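Acetyl-CoA acetyltransferase A (Ascaris suum, PDB 6BJA) probably catalyses acyl transfer between coenzyme A thioesters as an acetyl-CoA C-acetyltransferase of the thiolase family, and binds coenzyme A. Local coordinates at residues T58-V63 with Q70-Q75. Sequence-based numbering, arbitrary orientation.
Sequences TIVGNV and QNIARQ
T58 lays its methyl, CG2, over the first turn of helix 72-79, 3.9 Å from the carbonyl O of A73, while its hydroxyl OG1 is hydrogen-bonded to S77 OG one turn further along the same helix. Two residues on, V60 meets A73 where the CA atoms of the two segments are closest, 5.4 Å apart. Its CG2 presses on A73 CB at 3.5 Å, tighter than usual for two carbons, and the small methyl of A73 probably helps the helix lie this close to the strand. The other branch, CG1, set anti to the backbone N (chi1 -176°), comes within 4.3 Å of I72 CD1. Strand 57-61, helix 72-79 and strand 87-92 form a beta-alpha-beta unit of the thiolase N-terminal domain, in which the two strands lie parallel and adjacent in the sheet. N71 stands at the N-cap position, and its OD1 is hydrogen-bonded to T90 OG1 on strand 87-92, the hydroxyl that also bonds A73 N. Past the end of the strand, the side chains of N62 and I72 cross at about a right angle, and CD1 of I72 sits 3.7 Å from both N62 CB and N62 CG. The N62 amide is tied elsewhere, ND2 donating to the carbonyl O of S122 on strand 116-124.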
loop_
_atom_site.group_PDB
_atom_site.type_symbol
_atom_site.label_atom_id
_atom_site.label_comp_id
_atom_site.label_asym_id
_atom_site.label_seq_id
_atom_site.Cartn_x
_atom_site.Cartn_y
_atom_site.Cartn_z
ATOM N N THR A 58 -24.526 -11.974 -23.145
ATOM C CA THR A 58 -24.522 -10.899 -22.157
ATOM C C THR A 58 -23.334 -10.008 -22.430
ATOM O O THR A 58 -22.201 -10.487 -22.382
ATOM C CB THR A 58 -24.443 -11.470 -20.769
ATOM O OG1 THR A 58 -25.563 -12.353 -20.585
ATOM C CG2 THR A 58 -24.481 -10.379 -19.705
ATOM N N ILE A 59 -23.589 -8.742 -22.754
ATOM C CA ILE A 59 -22.526 -7.825 -23.171
ATOM C C ILE A 59 -22.537 -6.659 -22.199
ATOM O O ILE A 59 -23.538 -5.961 -22.105
ATOM C CB ILE A 59 -22.727 -7.289 -24.604
ATOM C CG1 ILE A 59 -22.987 -8.427 -25.582
ATOM C CG2 ILE A 59 -21.521 -6.440 -25.032
ATOM C CD1 ILE A 59 -23.495 -7.996 -26.917
ATOM N N VAL A 60 -21.429 -6.444 -21.499
ATOM C CA VAL A 60 -21.387 -5.489 -20.397
ATOM C C VAL A 60 -20.314 -4.441 -20.540
ATOM O O VAL A 60 -19.127 -4.761 -20.619
ATOM C CB VAL A 60 -21.140 -6.185 -19.051
ATOM C CG1 VAL A 60 -21.206 -5.152 -17.916
ATOM C CG2 VAL A 60 -22.148 -7.300 -18.820
ATOM N N GLY A 61 -20.713 -3.173 -20.534
ATOM C CA GLY A 61 -19.762 -2.086 -20.443
ATOM C C GLY A 61 -19.313 -1.798 -19.024
ATOM O O GLY A 61 -20.125 -1.711 -18.090
ATOM N N ASN A 62 -18.004 -1.647 -18.854
ATOM C CA ASN A 62 -17.392 -1.380 -17.560
ATOM C C ASN A 62 -16.011 -0.821 -17.791
ATOM O O ASN A 62 -15.279 -1.344 -18.613
ATOM C CB ASN A 62 -17.309 -2.660 -16.712
ATOM C CG ASN A 62 -16.603 -2.440 -15.394
ATOM O OD1 ASN A 62 -15.421 -2.784 -15.226
ATOM N ND2 ASN A 62 -17.325 -1.884 -14.432
ATOM N N VAL A 63 -15.675 0.257 -17.094
ATOM C CA VAL A 63 -14.385 0.912 -17.252
ATOM C C VAL A 63 -13.388 0.505 -16.160
ATOM O O VAL A 63 -12.260 0.112 -16.466
ATOM C CB VAL A 63 -14.560 2.439 -17.261
ATOM C CG1 VAL A 63 -13.204 3.132 -17.464
ATOM C CG2 VAL A 63 -15.562 2.838 -18.337
ATOM N N GLN A 70 -12.580 -12.126 -12.763
ATOM C CA GLN A 70 -12.623 -12.439 -14.184
ATOM C C GLN A 70 -13.916 -11.961 -14.831
ATOM O O GLN A 70 -14.987 -12.212 -14.302
ATOM C CB GLN A 70 -12.512 -13.956 -14.407
ATOM C CG GLN A 70 -11.153 -14.527 -14.106
ATOM C CD GLN A 70 -11.055 -16.013 -14.422
ATOM O OE1 GLN A 70 -12.060 -16.722 -14.532
ATOM N NE2 GLN A 70 -9.835 -16.485 -14.576
ATOM N N ASN A 71 -13.785 -11.314 -15.990
ATOM C CA ASN A 71 -14.889 -11.035 -16.925
ATOM C C ASN A 71 -16.243 -10.845 -16.262
ATOM O O ASN A 71 -17.046 -11.775 -16.201
ATOM C CB ASN A 71 -14.942 -12.174 -17.959
ATOM C CG ASN A 71 -15.984 -11.964 -19.050
ATOM O OD1 ASN A 71 -16.565 -10.884 -19.212
ATOM N ND2 ASN A 71 -16.221 -13.019 -19.817
ATOM N N ILE A 72 -16.500 -9.647 -15.755
ATOM C CA ILE A 72 -17.695 -9.477 -14.923
ATOM C C ILE A 72 -18.974 -9.811 -15.689
ATOM O O ILE A 72 -19.953 -10.207 -15.065
ATOM C CB ILE A 72 -17.820 -8.058 -14.324
ATOM C CG1 ILE A 72 -17.925 -6.987 -15.404
ATOM C CG2 ILE A 72 -16.680 -7.789 -13.357
ATOM C CD1 ILE A 72 -18.311 -5.668 -14.837
ATOM N N ALA A 73 -18.976 -9.683 -17.013
ATOM C CA ALA A 73 -20.140 -10.074 -17.812
ATOM C C ALA A 73 -20.532 -11.525 -17.534
ATOM O O ALA A 73 -21.718 -11.820 -17.426
ATOM C CB ALA A 73 -19.889 -9.881 -19.279
ATOM N N ARG A 74 -19.552 -12.418 -17.379
ATOM C CA ARG A 74 -19.864 -13.821 -17.103
ATOM C C ARG A 74 -20.409 -14.015 -15.674
ATOM O O ARG A 74 -21.318 -14.813 -15.444
ATOM C CB ARG A 74 -18.626 -14.668 -17.325
ATOM C CG ARG A 74 -18.846 -16.165 -17.146
ATOM C CD ARG A 74 -19.719 -16.738 -18.230
ATOM N NE ARG A 74 -19.637 -18.216 -18.241
ATOM C CZ ARG A 74 -20.399 -18.998 -18.998
ATOM N NH1 ARG A 74 -21.272 -18.482 -19.854
ATOM N NH2 ARG A 74 -20.263 -20.318 -18.918
ATOM N N GLN A 75 -19.842 -13.303 -14.711
ATOM C CA GLN A 75 -20.335 -13.339 -13.348
ATOM C C GLN A 75 -21.784 -12.891 -13.304
ATOM O O GLN A 75 -22.622 -13.520 -12.669
ATOM C CB GLN A 75 -19.489 -12.468 -12.433
ATOM C CG GLN A 75 -18.039 -12.894 -12.291
ATOM C CD GLN A 75 -17.313 -12.019 -11.305
ATOM O OE1 GLN A 75 -17.744 -11.861 -10.157
ATOM N NE2 GLN A 75 -16.223 -11.413 -11.748
#